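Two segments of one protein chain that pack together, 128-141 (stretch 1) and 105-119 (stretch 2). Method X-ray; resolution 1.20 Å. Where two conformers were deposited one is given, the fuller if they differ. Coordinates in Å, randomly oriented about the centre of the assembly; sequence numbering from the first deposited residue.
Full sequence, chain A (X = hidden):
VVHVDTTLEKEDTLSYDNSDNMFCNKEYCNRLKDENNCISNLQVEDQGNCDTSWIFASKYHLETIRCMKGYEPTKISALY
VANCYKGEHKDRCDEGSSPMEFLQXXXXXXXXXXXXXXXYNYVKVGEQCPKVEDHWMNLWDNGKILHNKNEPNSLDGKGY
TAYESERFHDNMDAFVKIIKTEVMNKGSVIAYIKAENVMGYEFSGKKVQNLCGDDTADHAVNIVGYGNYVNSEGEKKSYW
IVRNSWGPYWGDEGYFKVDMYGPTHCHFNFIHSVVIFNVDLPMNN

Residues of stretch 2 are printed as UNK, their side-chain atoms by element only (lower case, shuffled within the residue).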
# COMPACT_ATOMS: atom_id res chain seq x y z
N GLN A 128 -17.46 4.31 18.16
CA GLN A 128 -16.95 3.36 19.13
C GLN A 128 -16.53 2.06 18.46
O GLN A 128 -17.19 1.58 17.53
CB GLN A 128 -18.04 3.08 20.17
CG GLN A 128 -17.66 2.05 21.20
CD GLN A 128 -18.85 1.55 21.97
OE1 GLN A 128 -19.53 2.33 22.63
NE2 GLN A 128 -19.10 0.24 21.91
N CYS A 129 -15.43 1.50 18.93
CA CYS A 129 -14.97 0.21 18.44
C CYS A 129 -16.04 -0.85 18.67
O CYS A 129 -16.53 -0.99 19.80
CB CYS A 129 -13.70 -0.17 19.20
SG CYS A 129 -12.98 -1.77 18.77
N PRO A 130 -16.45 -1.60 17.65
CA PRO A 130 -17.53 -2.57 17.81
C PRO A 130 -17.06 -3.83 18.52
O PRO A 130 -15.89 -4.21 18.46
CB PRO A 130 -17.94 -2.89 16.37
CG PRO A 130 -16.66 -2.77 15.63
CD PRO A 130 -15.96 -1.57 16.26
N LYS A 131 -18.01 -4.49 19.18
CA LYS A 131 -17.77 -5.81 19.73
C LYS A 131 -17.55 -6.80 18.59
O LYS A 131 -18.26 -6.76 17.58
CB LYS A 131 -18.99 -6.28 20.53
CG LYS A 131 -19.14 -7.83 20.56
CD LYS A 131 -20.10 -8.35 21.61
CE LYS A 131 -20.19 -9.88 21.54
NZ LYS A 131 -21.25 -10.40 22.42
N VAL A 132 -16.59 -7.69 18.76
CA VAL A 132 -16.38 -8.75 17.78
C VAL A 132 -17.46 -9.80 17.98
O VAL A 132 -17.59 -10.36 19.07
CB VAL A 132 -14.97 -9.35 17.90
CG1 VAL A 132 -14.85 -10.61 17.05
CG2 VAL A 132 -13.94 -8.30 17.48
N GLU A 133 -18.26 -10.03 16.95
CA GLU A 133 -19.36 -10.98 17.04
C GLU A 133 -18.86 -12.41 16.76
O GLU A 133 -17.83 -12.63 16.12
CB GLU A 133 -20.49 -10.60 16.08
CG GLU A 133 -21.00 -9.16 16.21
CD GLU A 133 -21.91 -8.93 17.42
OE1 GLU A 133 -22.37 -9.91 18.05
OE2 GLU A 133 -22.16 -7.75 17.74
N ASP A 134 -19.63 -13.38 17.24
CA ASP A 134 -19.18 -14.77 17.22
C ASP A 134 -18.93 -15.26 15.80
O ASP A 134 -18.04 -16.09 15.58
CB ASP A 134 -20.20 -15.67 17.92
CG ASP A 134 -20.19 -15.50 19.43
OD1 ASP A 134 -21.10 -16.03 20.10
OD2 ASP A 134 -19.27 -14.83 19.96
N HIS A 135 -19.68 -14.77 14.81
CA HIS A 135 -19.58 -15.25 13.44
C HIS A 135 -18.54 -14.51 12.61
O HIS A 135 -18.33 -14.85 11.45
CB HIS A 135 -20.94 -15.18 12.73
CG HIS A 135 -21.34 -13.80 12.32
ND1 HIS A 135 -21.97 -12.92 13.18
CD2 HIS A 135 -21.23 -13.15 11.14
CE1 HIS A 135 -22.21 -11.79 12.54
NE2 HIS A 135 -21.78 -11.90 11.30
N TRP A 136 -17.87 -13.51 13.19
CA TRP A 136 -16.92 -12.73 12.41
C TRP A 136 -15.68 -13.55 12.06
O TRP A 136 -15.23 -14.39 12.85
CB TRP A 136 -16.52 -11.48 13.22
CG TRP A 136 -17.54 -10.35 13.20
CD1 TRP A 136 -18.84 -10.41 12.81
CD2 TRP A 136 -17.30 -9.00 13.60
NE1 TRP A 136 -19.43 -9.16 12.93
CE2 TRP A 136 -18.50 -8.28 13.42
CE3 TRP A 136 -16.18 -8.31 14.07
CZ2 TRP A 136 -18.61 -6.92 13.69
CZ3 TRP A 136 -16.29 -6.96 14.36
CH2 TRP A 136 -17.49 -6.28 14.16
N MET A 137 -15.13 -13.31 10.87
CA MET A 137 -13.85 -13.90 10.46
C MET A 137 -12.68 -13.12 11.05
O MET A 137 -12.71 -11.90 11.11
CB MET A 137 -13.66 -13.77 8.94
CG MET A 137 -14.76 -14.26 8.05
SD MET A 137 -14.27 -14.00 6.31
CE MET A 137 -12.72 -14.91 6.20
N ASN A 138 -11.62 -13.83 11.41
CA ASN A 138 -10.35 -13.21 11.80
C ASN A 138 -9.35 -13.43 10.67
O ASN A 138 -8.80 -14.53 10.53
CB ASN A 138 -9.81 -13.76 13.11
CG ASN A 138 -8.63 -12.96 13.64
OD1 ASN A 138 -8.18 -12.00 13.00
ND2 ASN A 138 -8.13 -13.35 14.81
N LEU A 139 -9.08 -12.39 9.90
CA LEU A 139 -8.14 -12.51 8.79
C LEU A 139 -6.70 -12.45 9.26
O LEU A 139 -5.78 -12.50 8.43
CB LEU A 139 -8.43 -11.41 7.76
CG LEU A 139 -9.83 -11.52 7.14
CD1 LEU A 139 -10.12 -10.29 6.29
CD2 LEU A 139 -9.96 -12.79 6.31
N TRP A 140 -6.49 -12.34 10.57
CA TRP A 140 -5.18 -12.38 11.19
C TRP A 140 -4.98 -13.66 11.98
O TRP A 140 -3.99 -13.79 12.70
CB TRP A 140 -5.02 -11.15 12.10
CG TRP A 140 -3.64 -10.99 12.61
CD1 TRP A 140 -3.26 -10.87 13.91
CD2 TRP A 140 -2.44 -10.91 11.83
NE1 TRP A 140 -1.89 -10.74 13.99
CE2 TRP A 140 -1.37 -10.76 12.72
CE3 TRP A 140 -2.18 -10.95 10.46
CZ2 TRP A 140 -0.05 -10.65 12.30
CZ3 TRP A 140 -0.86 -10.85 10.04
CH2 TRP A 140 0.18 -10.70 10.95
N ASP A 141 -5.91 -14.60 11.90
CA ASP A 141 -5.72 -15.88 12.56
C ASP A 141 -4.42 -16.52 12.08
O ASP A 141 -4.13 -16.55 10.88
CB ASP A 141 -6.92 -16.77 12.26
CG ASP A 141 -7.16 -17.82 13.33
OD1 ASP A 141 -7.64 -18.91 12.97
OD2 ASP A 141 -6.85 -17.56 14.52
N UNK A 105 -1.87 -1.56 16.21
CA UNK A 105 -3.27 -1.91 16.43
C UNK A 105 -3.47 -3.41 16.29
O UNK A 105 -4.15 -4.04 17.12
c UNK A 105 -4.13 0.37 15.88
c UNK A 105 -4.16 -1.10 15.47
c UNK A 105 -5.58 -1.67 15.44
c UNK A 105 -4.51 1.30 14.79
N UNK A 106 -2.86 -4.02 15.27
CA UNK A 106 -2.88 -5.48 15.15
C UNK A 106 -2.29 -6.14 16.39
O UNK A 106 -2.82 -7.12 16.89
c UNK A 106 -2.15 -5.87 11.39
c UNK A 106 -2.88 -5.50 12.66
c UNK A 106 -2.13 -5.94 13.89
c UNK A 106 -1.96 -7.47 13.91
N UNK A 107 -1.13 -5.65 16.85
CA UNK A 107 -0.52 -6.26 18.03
C UNK A 107 -1.44 -6.16 19.23
O UNK A 107 -1.54 -7.10 20.03
o UNK A 107 3.82 -6.61 16.52
c UNK A 107 1.81 -5.54 17.20
c UNK A 107 2.82 -6.67 17.26
c UNK A 107 0.80 -5.57 18.35
o UNK A 107 2.62 -7.61 18.05
N UNK A 108 -2.11 -5.02 19.39
CA UNK A 108 -2.90 -4.77 20.59
C UNK A 108 -4.22 -5.53 20.57
O UNK A 108 -4.73 -5.91 21.63
c UNK A 108 -3.19 -3.27 20.74
o UNK A 108 -0.94 -3.06 21.51
c UNK A 108 -1.95 -2.46 21.08
o UNK A 108 -1.97 -1.22 20.91
N UNK A 109 -4.80 -5.75 19.39
CA UNK A 109 -6.13 -6.35 19.29
C UNK A 109 -6.13 -7.79 18.80
O UNK A 109 -7.02 -8.55 19.18
o UNK A 109 -8.62 -0.84 21.26
c UNK A 109 -9.10 -3.03 20.47
c UNK A 109 -6.62 -3.11 19.25
c UNK A 109 -7.48 -4.21 19.13
c UNK A 109 -8.24 -1.96 20.56
c UNK A 109 -7.00 -1.99 19.95
c UNK A 109 -8.71 -4.15 19.78
c UNK A 109 -7.04 -5.47 18.40
N UNK A 110 -5.15 -8.20 18.00
CA UNK A 110 -5.07 -9.59 17.57
C UNK A 110 -6.16 -10.02 16.60
O UNK A 110 -6.22 -11.20 16.25
N UNK A 111 -7.01 -9.11 16.15
CA UNK A 111 -8.17 -9.46 15.34
C UNK A 111 -8.30 -8.47 14.21
O UNK A 111 -8.30 -7.25 14.43
c UNK A 111 -9.43 -9.44 16.21
c UNK A 111 -12.57 -12.04 14.85
c UNK A 111 -12.36 -10.82 14.23
c UNK A 111 -10.53 -10.36 15.73
c UNK A 111 -11.76 -12.43 15.91
c UNK A 111 -11.35 -9.99 14.67
c UNK A 111 -10.75 -11.58 16.34
N UNK A 112 -8.39 -8.98 12.98
CA UNK A 112 -8.72 -8.16 11.82
C UNK A 112 -10.01 -8.73 11.27
O UNK A 112 -9.99 -9.78 10.60
c UNK A 112 -6.36 -7.45 11.15
c UNK A 112 -7.63 -8.19 10.75
c UNK A 112 -5.32 -7.73 10.09
c UNK A 112 -6.63 -5.96 11.33
N UNK A 113 -11.14 -8.10 11.53
CA UNK A 113 -12.38 -8.55 10.91
C UNK A 113 -12.36 -8.32 9.41
O UNK A 113 -11.63 -7.49 8.87
c UNK A 113 -12.82 -7.09 12.79
c UNK A 113 -11.36 -6.98 12.46
c UNK A 113 -13.46 -7.68 11.57
N UNK A 114 -13.24 -9.05 8.75
CA UNK A 114 -13.48 -8.84 7.34
C UNK A 114 -14.37 -7.61 7.14
O UNK A 114 -15.22 -7.27 7.98
c UNK A 114 -14.16 -10.07 6.75
N UNK A 115 -14.15 -6.95 5.99
CA UNK A 115 -15.01 -5.85 5.56
C UNK A 115 -16.48 -6.21 5.68
O UNK A 115 -17.29 -5.38 6.10
c UNK A 115 -15.35 -3.10 3.97
c UNK A 115 -14.66 -5.51 4.11
o UNK A 115 -14.50 -2.92 4.84
c UNK A 115 -15.55 -4.48 3.44
o UNK A 115 -16.04 -2.18 3.50
N UNK A 116 -16.86 -7.41 5.26
CA UNK A 116 -18.26 -7.81 5.30
C UNK A 116 -18.84 -7.71 6.71
O UNK A 116 -20.02 -7.40 6.88
o UNK A 116 -18.06 -9.27 3.38
c UNK A 116 -18.40 -9.23 4.76
N UNK A 117 -18.02 -7.95 7.73
CA UNK A 117 -18.49 -7.93 9.11
C UNK A 117 -18.66 -6.52 9.65
O UNK A 117 -19.49 -6.30 10.55
o UNK A 117 -16.15 -10.61 9.69
n UNK A 117 -18.34 -10.79 9.21
c UNK A 117 -17.27 -10.11 9.60
c UNK A 117 -17.48 -8.66 9.99
N UNK A 118 -17.90 -5.56 9.15
CA UNK A 118 -17.92 -4.19 9.69
C UNK A 118 -17.52 -3.27 8.54
O UNK A 118 -16.36 -2.84 8.42
c UNK A 118 -17.10 -2.75 11.67
o UNK A 118 -17.23 0.85 13.74
c UNK A 118 -18.38 -1.04 12.81
c UNK A 118 -17.22 -0.35 13.07
c UNK A 118 -15.95 -2.03 11.96
c UNK A 118 -17.02 -4.06 10.92
c UNK A 118 -18.31 -2.24 12.12
c UNK A 118 -16.01 -0.85 12.66
N UNK A 119 -18.45 -3.00 7.63
CA UNK A 119 -18.07 -2.38 6.35
C UNK A 119 -17.87 -0.87 6.45
O UNK A 119 -18.41 -0.19 7.32
c UNK A 119 -19.81 -3.55 7.59
c UNK A 119 -19.26 -2.70 5.45
c UNK A 119 -20.38 -2.97 6.37
O HOH W 1 -18.24 -13.81 9.10

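Position 105 carries four carbons, forked at the first with one arm two carbons long, and lies beyond reach of stretch 1: Ile105. Position 106 repeats that pattern, but one carbon sits over a face of the Trp140 ring, 3.5 Å from the five-membered centroid. Its one-carbon arm makes this approach; the residue is Ile106, and Ile106 CG2 lies 3.3 Å from Trp140 NE1.

Position 107 has three carbons, the third bearing two oxygens, and points away: Glu107. Position 108 has two carbons, the second bearing two oxygens, again without contact: Asp108. Position 109 has one carbon and a six-carbon ring bearing an oxygen: Tyr109, whose CE2 lies 4.4 Å from Cys129 SG.

Position 110 has no side-chain atoms, and its phi of 69° as the helix ends favours glycine: Gly110. Its O accepts a hydrogen bond from Asn138 ND2 at 3.2 Å.

Position 111 has one carbon and an unsubstituted six-carbon ring: Phe111. Val132 CG1 and Asn138 CB cover its opposite faces, each 3.8 Å from the centroid.

Position 112 has four carbons forked at the second: Leu112. Leu112 N donates to Asn138 OD1 (3.0 Å, 166°), and Leu112 O accepts from Leu139 N (2.9 Å, 166°). Position 113 has three carbons closing onto the backbone N: Pro113. Lacking an N-H, it still offers CA, 3.4 Å from Met137 O with 171° at the hydrogen, and CB, 3.7 Å from Trp136 CE3.

Position 114 has a single carbon, 4.0 Å from Met137 SD: Ala114. Position 115 has three carbons, the third bearing two oxygens, directed away: Glu115. Position 116 has one carbon and one oxygen, without contact: Ser116.

Position 117 has two carbons, the second bearing one oxygen and one nitrogen: Asn117. Its CB lies 3.4 Å from the centroid of the Trp136 five-membered ring, 2° off the normal. Asn117 OD1 accepts from Met137 N at 3.1 Å, while a water links Asn117 ND2 to His135 O.

Position 118 has one carbon and a six-carbon ring bearing an oxygen: Tyr118, with Pro130 CG over one face, 3.5 Å from the centroid. Position 119 has three carbons closing onto its N, out of reach: Pro119.

The contact thus joins polar anchoring to ring packing. Asn138 mimics a backbone partner, its amide pairing with Gly110 O and Leu112 N; Asn117 returns the arrangement by capturing Met137 N. Around these bonds, aliphatic carbons cover aromatic faces from both stretches, and 920 Å² is buried in total.

Stretch 2, residues 105-119: IIEDYGFLPAESNYP
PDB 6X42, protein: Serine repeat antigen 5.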